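Local coordinates for protein TASOR (PDB 6TL1), which is a component of the HUSH complex, which silences transposable elements and other H3K9me3-rich loci epigenetically, this piece being its catalytically inactive pseudo-PARP domain, at residues K88-K96 against P103-R111; D152-S162 against E178-Y187. All coordinates share one frame; numbering follows the deposited sequence.

Interaction 1: residues K88-K96 against P103-R111; sequences KGLHVGQSK and PSMGVYLSR
Gly-93 N gives its hydrogen to Pro-103 O at 2.7 Å, the one direct hydrogen bond between 88-96 and 103-111. It is short but bent, 146° at the hydrogen, and the donor is tilted from the carbonyl plane. The same carbonyl also accepts a hydrogen from a water, which in turn takes one from Ser-95 N, so Pro-103 O is gripped twice and ties both residues to the proline. Gly-93 is the third residue of a type II beta turn from His-91 to Gln-94, its phi is positive, and it passes close to Ser-104. Just beyond the turn, the Pro-103 ring presses CB against Ser-95 O at 3.1 Å, a tight carbon-oxygen contact. Val-92 spreads its two methyls over the backbone of the opposite loop: CG2 meets Ser-104 O (3.5 Å), while CG1 reaches the peptide between Met-105 and Gly-106. Farther along, Val-107 CG1 lies against the carbonyl of His-91. Leu-90 enters from 88-96 with CG anti to the backbone N (chi1 -176°), which carries CD2 past Val-107 CB (3.8 Å) to Leu-109 CD2 (3.5 Å). On the other side of the strand, Ser-95 OG and CB lie beside Tyr-108 CB and CD2. The serine hydroxyl is hydrogen-bonded to Ile-97 N, and Tyr-108 OH is held by the backbone of Leu-100 and Gly-101, so the intervening loop fixes both partners. The contact thus fastens the loop that follows helix 82-88 to strand 107-110 and the loop leading into it, at an outermost strand of the mixed sheet. Leu-90 and Leu-109 continue inward onto Leu-75 and Phe-132 of strands 71-77 and 126-134, while strand 181-184 runs antiparallel along 107-110.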
loop_
_atom_site.group_PDB
_atom_site.type_symbol
_atom_site.label_atom_id
_atom_site.label_comp_id
_atom_site.label_asym_id
_atom_site.label_seq_id
_atom_site.Cartn_x
_atom_site.Cartn_y
_atom_site.Cartn_z
ATOM N N LYS A 88 14.544 0.395 -4.578
ATOM C CA LYS A 88 14.859 -0.854 -3.891
ATOM C C LYS A 88 13.624 -1.675 -3.552
ATOM O O LYS A 88 13.757 -2.869 -3.266
ATOM C CB LYS A 88 15.559 -0.575 -2.548
ATOM C CG LYS A 88 16.807 0.283 -2.550
ATOM C CD LYS A 88 18.066 -0.462 -2.881
ATOM C CE LYS A 88 18.488 -0.197 -4.300
ATOM N NZ LYS A 88 19.878 -0.653 -4.548
ATOM N N GLY A 89 12.435 -1.084 -3.616
ATOM C CA GLY A 89 11.236 -1.756 -3.170
ATOM C C GLY A 89 10.984 -1.522 -1.691
ATOM O O GLY A 89 11.821 -1.002 -0.952
ATOM N N LEU A 90 9.782 -1.881 -1.259
ATOM C CA LEU A 90 9.387 -1.724 0.136
ATOM C C LEU A 90 9.841 -2.936 0.943
ATOM O O LEU A 90 9.497 -4.070 0.606
ATOM C CB LEU A 90 7.878 -1.555 0.243
ATOM C CG LEU A 90 7.336 -1.283 1.644
ATOM C CD1 LEU A 90 7.943 -0.015 2.234
ATOM C CD2 LEU A 90 5.831 -1.173 1.584
ATOM N N HIS A 91 10.596 -2.692 2.009
ATOM C CA HIS A 91 11.163 -3.744 2.838
ATOM C C HIS A 91 10.493 -3.795 4.204
ATOM O O HIS A 91 9.879 -2.820 4.660
ATOM C CB HIS A 91 12.671 -3.544 3.018
ATOM C CG HIS A 91 13.470 -3.832 1.785
ATOM N ND1 HIS A 91 13.498 -2.983 0.702
ATOM C CD2 HIS A 91 14.272 -4.875 1.467
ATOM C CE1 HIS A 91 14.278 -3.491 -0.234
ATOM N NE2 HIS A 91 14.761 -4.639 0.205
ATOM N N VAL A 92 10.646 -4.952 4.866
ATOM C CA VAL A 92 10.125 -5.096 6.219
ATOM C C VAL A 92 10.853 -4.129 7.137
ATOM O O VAL A 92 11.966 -3.668 6.849
ATOM C CB VAL A 92 10.275 -6.537 6.739
ATOM C CG1 VAL A 92 9.424 -7.492 5.912
ATOM C CG2 VAL A 92 11.755 -6.952 6.726
ATOM N N GLY A 93 10.228 -3.849 8.280
ATOM C CA GLY A 93 10.808 -2.981 9.282
ATOM C C GLY A 93 10.647 -1.497 9.036
ATOM O O GLY A 93 11.208 -0.700 9.795
ATOM N N GLN A 94 9.910 -1.092 8.008
ATOM C CA GLN A 94 9.738 0.323 7.708
ATOM C C GLN A 94 8.465 0.906 8.307
ATOM O O GLN A 94 8.259 2.121 8.227
ATOM C CB GLN A 94 9.755 0.542 6.193
ATOM C CG GLN A 94 11.056 0.080 5.542
ATOM C CD GLN A 94 12.256 0.901 5.980
ATOM O OE1 GLN A 94 13.292 0.353 6.350
ATOM N NE2 GLN A 94 12.119 2.224 5.938
ATOM N N SER A 95 7.622 0.081 8.917
ATOM C CA SER A 95 6.430 0.550 9.596
ATOM C C SER A 95 6.552 0.273 11.088
ATOM O O SER A 95 7.321 -0.586 11.517
ATOM C CB SER A 95 5.171 -0.126 9.043
ATOM O OG SER A 95 4.054 0.187 9.860
ATOM N N LYS A 96 5.785 1.012 11.883
ATOM C CA LYS A 96 5.709 0.760 13.315
ATOM C C LYS A 96 4.386 0.136 13.729
ATOM O O LYS A 96 4.174 -0.115 14.918
ATOM C CB LYS A 96 5.996 2.046 14.095
ATOM C CG LYS A 96 7.444 2.477 13.884
ATOM C CD LYS A 96 8.035 3.153 15.102
ATOM C CE LYS A 96 9.555 3.138 15.021
ATOM N NZ LYS A 96 10.129 2.150 15.992
ATOM N N PRO A 103 5.915 -5.769 12.290
ATOM C CA PRO A 103 6.439 -5.067 11.114
ATOM C C PRO A 103 7.815 -5.537 10.709
ATOM O O PRO A 103 8.288 -5.145 9.634
ATOM C CB PRO A 103 6.474 -3.607 11.563
ATOM C CG PRO A 103 6.657 -3.691 13.045
ATOM C CD PRO A 103 5.916 -4.916 13.494
ATOM N N SER A 104 8.483 -6.338 11.537
ATOM C CA SER A 104 9.748 -6.935 11.138
ATOM C C SER A 104 9.553 -8.109 10.194
ATOM O O SER A 104 10.530 -8.592 9.616
ATOM C CB SER A 104 10.523 -7.405 12.370
ATOM O OG SER A 104 9.835 -8.466 13.019
ATOM N N MET A 105 8.319 -8.581 10.034
ATOM C CA MET A 105 8.025 -9.744 9.214
ATOM C C MET A 105 7.192 -9.436 7.978
ATOM O O MET A 105 7.058 -10.310 7.116
ATOM C CB MET A 105 7.316 -10.813 10.061
ATOM C CG MET A 105 8.230 -11.388 11.144
ATOM S SD MET A 105 7.533 -12.791 12.038
ATOM C CE MET A 105 6.438 -12.017 13.199
ATOM N N GLY A 106 6.618 -8.236 7.877
ATOM C CA GLY A 106 5.773 -7.873 6.761
ATOM C C GLY A 106 5.852 -6.383 6.515
ATOM O O GLY A 106 6.543 -5.650 7.228
ATOM N N VAL A 107 5.149 -5.938 5.481
ATOM C CA VAL A 107 5.110 -4.529 5.120
ATOM C C VAL A 107 3.662 -4.067 5.148
ATOM O O VAL A 107 2.756 -4.798 4.737
ATOM C CB VAL A 107 5.778 -4.275 3.750
ATOM C CG1 VAL A 107 7.199 -4.878 3.751
ATOM C CG2 VAL A 107 4.953 -4.846 2.601
ATOM N N TYR A 108 3.444 -2.863 5.658
ATOM C CA TYR A 108 2.107 -2.311 5.837
ATOM C C TYR A 108 1.833 -1.247 4.778
ATOM O O TYR A 108 2.648 -0.344 4.581
ATOM C CB TYR A 108 1.968 -1.702 7.231
ATOM C CG TYR A 108 1.698 -2.680 8.351
ATOM C CD1 TYR A 108 0.396 -3.028 8.678
ATOM C CD2 TYR A 108 2.736 -3.217 9.108
ATOM C CE1 TYR A 108 0.126 -3.891 9.690
ATOM C CE2 TYR A 108 2.472 -4.092 10.151
ATOM C CZ TYR A 108 1.163 -4.424 10.432
ATOM O OH TYR A 108 0.848 -5.281 11.462
ATOM N N LEU A 109 0.685 -1.339 4.115
ATOM C CA LEU A 109 0.247 -0.329 3.154
ATOM C C LEU A 109 -1.173 0.119 3.484
ATOM O O LEU A 109 -1.993 -0.686 3.921
ATOM C CB LEU A 109 0.302 -0.867 1.697
ATOM C CG LEU A 109 1.673 -1.284 1.152
ATOM C CD1 LEU A 109 1.574 -1.850 -0.237
ATOM C CD2 LEU A 109 2.552 -0.045 1.097
ATOM N N SER A 110 -1.464 1.409 3.253
ATOM C CA SER A 110 -2.811 1.935 3.477
ATOM C C SER A 110 -3.749 1.485 2.368
ATOM O O SER A 110 -3.398 1.508 1.184
ATOM C CB SER A 110 -2.825 3.467 3.517
ATOM O OG SER A 110 -2.304 3.997 4.712
ATOM N N ARG A 111 -4.950 1.078 2.763
ATOM C CA ARG A 111 -6.010 0.764 1.810
ATOM C C ARG A 111 -6.582 2.029 1.172
ATOM O O ARG A 111 -7.065 1.991 0.032
ATOM C CB ARG A 111 -7.120 -0.011 2.527
ATOM C CG ARG A 111 -8.423 -0.176 1.773
ATOM C CD ARG A 111 -9.269 -1.308 2.347
ATOM N NE ARG A 111 -10.629 -1.291 1.807
ATOM C CZ ARG A 111 -11.681 -1.882 2.377
ATOM N NH1 ARG A 111 -11.542 -2.543 3.517
ATOM N NH2 ARG A 111 -12.878 -1.809 1.804
HETATM O O HOH W 1 7.123 -2.841 8.188
#

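Interaction 2: residues D152-S162 against E178-Y187; sequences DPTPKHECHVS and ELTQYYFYEY
Tyr-185 reaches across to 152-162 with its CG between the backbone N and the carbonyl carbon (chi1 55°), which turns the ring toward the Pro-153 to His-157 loop. Pro-153 CB sits over the centre of one face in a CH-pi contact, 3.4 Å from the centroid, and Glu-158 O lies over the opposite face nearer the rim. The phenol OH donates to Thr-154 O at 2.6 Å, in the carbonyl plane and on a lone pair. An edge of the same ring, led by CE2, meets the face of His-160 in a T-shaped pair with planes at 72°. That imidazole is fixed at its rim: NE2 accepts from Thr-154 N and is hydrogen-bonded to Thr-154 OG1 at 2.8 Å, and ND1 bonds Leu-100 O. Tyr-183, its CG anti to the backbone N (chi1 177°), lies alongside His-160, pointing the same way and turned obliquely, with its OH bonded to Ser-102 O. Tyr-187 OH donates to Pro-153 O (2.6 Å), which lies in the plane of the phenol ring, so two tyrosine hydroxyls hold successive carbonyls of the loop. On the other face of the sheet, Cys-159 CB stands over the Phe-184 ring, 4.0 Å from its centroid, with SG oblique to it, while Val-161 CG1 meets the Tyr-182 edge at CD1. Reciprocal backbone bonds join His-160 and Tyr-183, whereas waters bridge Ser-162 to the end of helix 176-179 and to Gln-181. These antiparallel strands, 159-162 and 181-184, form the middle of the mixed sheet, flanked by 139-142 and 107-110; Tyr-182 and Phe-184 pack on Ile-134 of strand 126-134.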
loop_
_atom_site.group_PDB
_atom_site.type_symbol
_atom_site.label_atom_id
_atom_site.label_comp_id
_atom_site.label_asym_id
_atom_site.label_seq_id
_atom_site.Cartn_x
_atom_site.Cartn_y
_atom_site.Cartn_z
ATOM N N ASP A 152 2.196 -15.040 13.610
ATOM C CA ASP A 152 3.184 -14.956 12.556
ATOM C C ASP A 152 2.453 -14.825 11.219
ATOM O O ASP A 152 1.258 -15.118 11.128
ATOM C CB ASP A 152 4.072 -16.202 12.546
ATOM C CG ASP A 152 5.115 -16.200 13.656
ATOM O OD1 ASP A 152 5.323 -15.148 14.301
ATOM O OD2 ASP A 152 5.750 -17.256 13.862
ATOM N N PRO A 153 3.132 -14.353 10.175
ATOM C CA PRO A 153 2.480 -14.299 8.860
ATOM C C PRO A 153 1.938 -15.673 8.491
ATOM O O PRO A 153 2.572 -16.704 8.750
ATOM C CB PRO A 153 3.614 -13.859 7.928
ATOM C CG PRO A 153 4.471 -13.020 8.804
ATOM C CD PRO A 153 4.471 -13.739 10.135
ATOM N N THR A 154 0.720 -15.688 7.943
ATOM C CA THR A 154 0.017 -16.943 7.687
ATOM C C THR A 154 0.564 -17.595 6.431
ATOM O O THR A 154 0.503 -16.979 5.346
ATOM C CB THR A 154 -1.475 -16.700 7.535
ATOM O OG1 THR A 154 -1.984 -16.091 8.723
ATOM C CG2 THR A 154 -2.179 -18.035 7.377
ATOM N N PRO A 155 1.122 -18.796 6.481
ATOM C CA PRO A 155 1.661 -19.429 5.285
ATOM C C PRO A 155 0.569 -19.653 4.244
ATOM O O PRO A 155 -0.605 -19.836 4.580
ATOM C CB PRO A 155 2.233 -20.754 5.785
ATOM C CG PRO A 155 2.526 -20.487 7.257
ATOM C CD PRO A 155 1.368 -19.623 7.692
ATOM N N LYS A 156 0.970 -19.587 2.975
ATOM C CA LYS A 156 0.115 -19.892 1.828
ATOM C C LYS A 156 -0.996 -18.862 1.639
ATOM O O LYS A 156 -1.988 -19.134 0.968
ATOM C CB LYS A 156 -0.481 -21.299 1.949
ATOM C CG LYS A 156 0.569 -22.399 1.995
ATOM C CD LYS A 156 1.589 -22.279 0.889
ATOM C CE LYS A 156 2.600 -23.413 0.949
ATOM N NZ LYS A 156 3.612 -23.260 -0.139
ATOM N N HIS A 157 -0.858 -17.695 2.254
ATOM C CA HIS A 157 -1.717 -16.546 2.034
ATOM C C HIS A 157 -0.824 -15.383 1.648
ATOM O O HIS A 157 0.361 -15.363 1.989
ATOM C CB HIS A 157 -2.558 -16.198 3.283
ATOM C CG HIS A 157 -3.546 -17.265 3.661
ATOM N ND1 HIS A 157 -3.166 -18.472 4.206
ATOM C CD2 HIS A 157 -4.898 -17.310 3.556
ATOM C CE1 HIS A 157 -4.238 -19.214 4.426
ATOM N NE2 HIS A 157 -5.302 -18.532 4.041
ATOM N N GLU A 158 -1.377 -14.425 0.908
ATOM C CA GLU A 158 -0.527 -13.341 0.430
ATOM C C GLU A 158 -0.468 -12.149 1.366
ATOM O O GLU A 158 0.525 -11.409 1.329
ATOM C CB GLU A 158 -0.976 -12.882 -0.962
ATOM C CG GLU A 158 -0.463 -13.784 -2.094
ATOM C CD GLU A 158 -0.866 -15.245 -1.934
ATOM O OE1 GLU A 158 -2.044 -15.557 -2.223
ATOM O OE2 GLU A 158 -0.031 -16.059 -1.482
ATOM N N CYS A 159 -1.486 -11.932 2.204
ATOM C CA CYS A 159 -1.477 -10.757 3.067
ATOM C C CYS A 159 -2.439 -10.994 4.224
ATOM O O CYS A 159 -3.261 -11.911 4.197
ATOM C CB CYS A 159 -1.872 -9.465 2.340
ATOM S SG CYS A 159 -3.574 -9.492 1.689
ATOM N N HIS A 160 -2.296 -10.179 5.261
ATOM C CA HIS A 160 -3.307 -10.062 6.302
ATOM C C HIS A 160 -4.101 -8.783 6.099
ATOM O O HIS A 160 -3.556 -7.774 5.646
ATOM C CB HIS A 160 -2.669 -10.025 7.690
ATOM C CG HIS A 160 -2.041 -11.320 8.111
ATOM N ND1 HIS A 160 -1.351 -11.457 9.298
ATOM C CD2 HIS A 160 -2.006 -12.535 7.514
ATOM C CE1 HIS A 160 -0.930 -12.703 9.421
ATOM N NE2 HIS A 160 -1.307 -13.377 8.347
ATOM N N VAL A 161 -5.389 -8.821 6.472
ATOM C CA VAL A 161 -6.228 -7.630 6.548
ATOM C C VAL A 161 -7.065 -7.751 7.815
ATOM O O VAL A 161 -7.202 -8.832 8.389
ATOM C CB VAL A 161 -7.166 -7.426 5.327
ATOM C CG1 VAL A 161 -6.377 -7.431 4.028
ATOM C CG2 VAL A 161 -8.275 -8.475 5.304
ATOM N N SER A 162 -7.604 -6.617 8.266
ATOM C CA SER A 162 -8.453 -6.619 9.457
ATOM C C SER A 162 -9.822 -7.179 9.117
ATOM O O SER A 162 -10.488 -6.690 8.203
ATOM C CB SER A 162 -8.588 -5.215 10.032
ATOM O OG SER A 162 -7.336 -4.805 10.563
ATOM N N GLU A 178 -4.807 2.233 11.434
ATOM C CA GLU A 178 -4.246 0.893 11.616
ATOM C C GLU A 178 -5.211 -0.207 11.184
ATOM O O GLU A 178 -4.769 -1.268 10.722
ATOM C CB GLU A 178 -3.818 0.697 13.072
ATOM C CG GLU A 178 -2.690 1.626 13.478
ATOM C CD GLU A 178 -3.189 2.968 14.033
ATOM O OE1 GLU A 178 -4.320 3.386 13.692
ATOM O OE2 GLU A 178 -2.421 3.625 14.770
ATOM N N LEU A 179 -6.520 -0.001 11.352
ATOM C CA LEU A 179 -7.456 -1.060 10.994
ATOM C C LEU A 179 -7.699 -1.164 9.491
ATOM O O LEU A 179 -8.266 -2.169 9.046
ATOM C CB LEU A 179 -8.793 -0.847 11.712
ATOM C CG LEU A 179 -8.828 -1.087 13.225
ATOM C CD1 LEU A 179 -10.108 -0.495 13.823
ATOM C CD2 LEU A 179 -8.733 -2.589 13.545
ATOM N N THR A 180 -7.301 -0.166 8.694
ATOM C CA THR A 180 -7.492 -0.199 7.248
ATOM C C THR A 180 -6.177 -0.429 6.508
ATOM O O THR A 180 -5.957 0.124 5.426
ATOM C CB THR A 180 -8.167 1.079 6.752
ATOM O OG1 THR A 180 -7.355 2.203 7.094
ATOM C CG2 THR A 180 -9.563 1.233 7.390
ATOM N N GLN A 181 -5.278 -1.203 7.102
ATOM C CA GLN A 181 -4.011 -1.529 6.472
ATOM C C GLN A 181 -4.080 -2.868 5.760
ATOM O O GLN A 181 -4.920 -3.724 6.055
ATOM C CB GLN A 181 -2.876 -1.575 7.500
ATOM C CG GLN A 181 -2.673 -0.281 8.216
ATOM C CD GLN A 181 -1.949 0.719 7.351
ATOM O OE1 GLN A 181 -0.876 0.441 6.813
ATOM N NE2 GLN A 181 -2.571 1.885 7.162
ATOM N N TYR A 182 -3.184 -3.019 4.793
ATOM C CA TYR A 182 -2.827 -4.301 4.205
ATOM C C TYR A 182 -1.460 -4.699 4.752
ATOM O O TYR A 182 -0.579 -3.850 4.899
ATOM C CB TYR A 182 -2.758 -4.209 2.681
ATOM C CG TYR A 182 -4.077 -3.980 1.973
ATOM C CD1 TYR A 182 -5.214 -4.683 2.327
ATOM C CD2 TYR A 182 -4.177 -3.050 0.941
ATOM C CE1 TYR A 182 -6.422 -4.470 1.683
ATOM C CE2 TYR A 182 -5.384 -2.836 0.277
ATOM C CZ TYR A 182 -6.502 -3.546 0.660
ATOM O OH TYR A 182 -7.704 -3.345 0.023
ATOM N N TYR A 183 -1.271 -5.981 5.035
ATOM C CA TYR A 183 -0.012 -6.497 5.581
ATOM C C TYR A 183 0.503 -7.591 4.655
ATOM O O TYR A 183 -0.020 -8.707 4.666
ATOM C CB TYR A 183 -0.231 -7.011 6.996
ATOM C CG TYR A 183 0.959 -7.641 7.696
ATOM C CD1 TYR A 183 2.009 -6.864 8.159
ATOM C CD2 TYR A 183 0.991 -9.005 7.956
ATOM C CE1 TYR A 183 3.075 -7.437 8.862
ATOM C CE2 TYR A 183 2.060 -9.594 8.645
ATOM C CZ TYR A 183 3.089 -8.802 9.090
ATOM O OH TYR A 183 4.138 -9.369 9.769
ATOM N N PHE A 184 1.499 -7.257 3.839
ATOM C CA PHE A 184 2.043 -8.149 2.829
ATOM C C PHE A 184 3.321 -8.818 3.324
ATOM O O PHE A 184 4.164 -8.189 3.964
ATOM C CB PHE A 184 2.320 -7.382 1.538
ATOM C CG PHE A 184 1.078 -6.985 0.808
ATOM C CD1 PHE A 184 0.484 -7.852 -0.095
ATOM C CD2 PHE A 184 0.495 -5.751 1.033
ATOM C CE1 PHE A 184 -0.677 -7.493 -0.765
ATOM C CE2 PHE A 184 -0.659 -5.382 0.359
ATOM C CZ PHE A 184 -1.247 -6.265 -0.532
ATOM N N TYR A 185 3.467 -10.094 3.015
ATOM C CA TYR A 185 4.643 -10.829 3.441
ATOM C C TYR A 185 4.858 -11.953 2.450
ATOM O O TYR A 185 3.979 -12.279 1.645
ATOM C CB TYR A 185 4.471 -11.379 4.858
ATOM C CG TYR A 185 3.223 -12.207 4.946
ATOM C CD1 TYR A 185 3.235 -13.556 4.609
ATOM C CD2 TYR A 185 2.021 -11.638 5.347
ATOM C CE1 TYR A 185 2.085 -14.311 4.668
ATOM C CE2 TYR A 185 0.867 -12.391 5.426
ATOM C CZ TYR A 185 0.902 -13.722 5.088
ATOM O OH TYR A 185 -0.249 -14.470 5.151
ATOM N N GLU A 186 6.025 -12.578 2.543
ATOM C CA GLU A 186 6.313 -13.703 1.670
ATOM C C GLU A 186 7.355 -14.579 2.338
ATOM O O GLU A 186 8.416 -14.090 2.741
ATOM C CB GLU A 186 6.797 -13.226 0.299
ATOM C CG GLU A 186 6.949 -14.338 -0.702
ATOM C CD GLU A 186 7.199 -13.845 -2.121
ATOM O OE1 GLU A 186 7.590 -12.674 -2.307
ATOM O OE2 GLU A 186 7.024 -14.655 -3.050
ATOM N N TYR A 187 7.052 -15.866 2.460
ATOM C CA TYR A 187 8.037 -16.790 2.972
ATOM C C TYR A 187 8.966 -17.184 1.831
ATOM O O TYR A 187 8.510 -17.511 0.729
ATOM C CB TYR A 187 7.358 -18.029 3.554
ATOM C CG TYR A 187 6.765 -17.816 4.930
ATOM C CD1 TYR A 187 7.542 -17.955 6.072
ATOM C CD2 TYR A 187 5.420 -17.487 5.086
ATOM C CE1 TYR A 187 6.999 -17.775 7.336
ATOM C CE2 TYR A 187 4.863 -17.304 6.350
ATOM C CZ TYR A 187 5.660 -17.445 7.467
ATOM O OH TYR A 187 5.132 -17.260 8.723
HETATM O O HOH W 2 2.855 -14.573 1.402
HETATM O O HOH W 3 -7.432 -3.993 7.007
HETATM O O HOH W 4 -5.378 -3.120 9.226
#

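From the N terminus, helix 82-88 runs into interaction 1, which closes a short loop, six residues between its segments, and delivers the chain into strand 107-110. Strands 126-134 and 139-142 follow before interaction 2 closes a longer loop of fifteen residues, which includes the start of helix 176-179. The two closures come in series, neither enclosing nor crossing the other. They meet side by side in the mixed sheet, where strand 107-110 pairs with 181-184 through probable hydrogen bonds from Val-107 N to Phe-184 O and from Tyr-182 N to Leu-109 O. Together they link the loop after helix 82-88, through this sheet, to strands 71-77 and 126-134 of the five-stranded one.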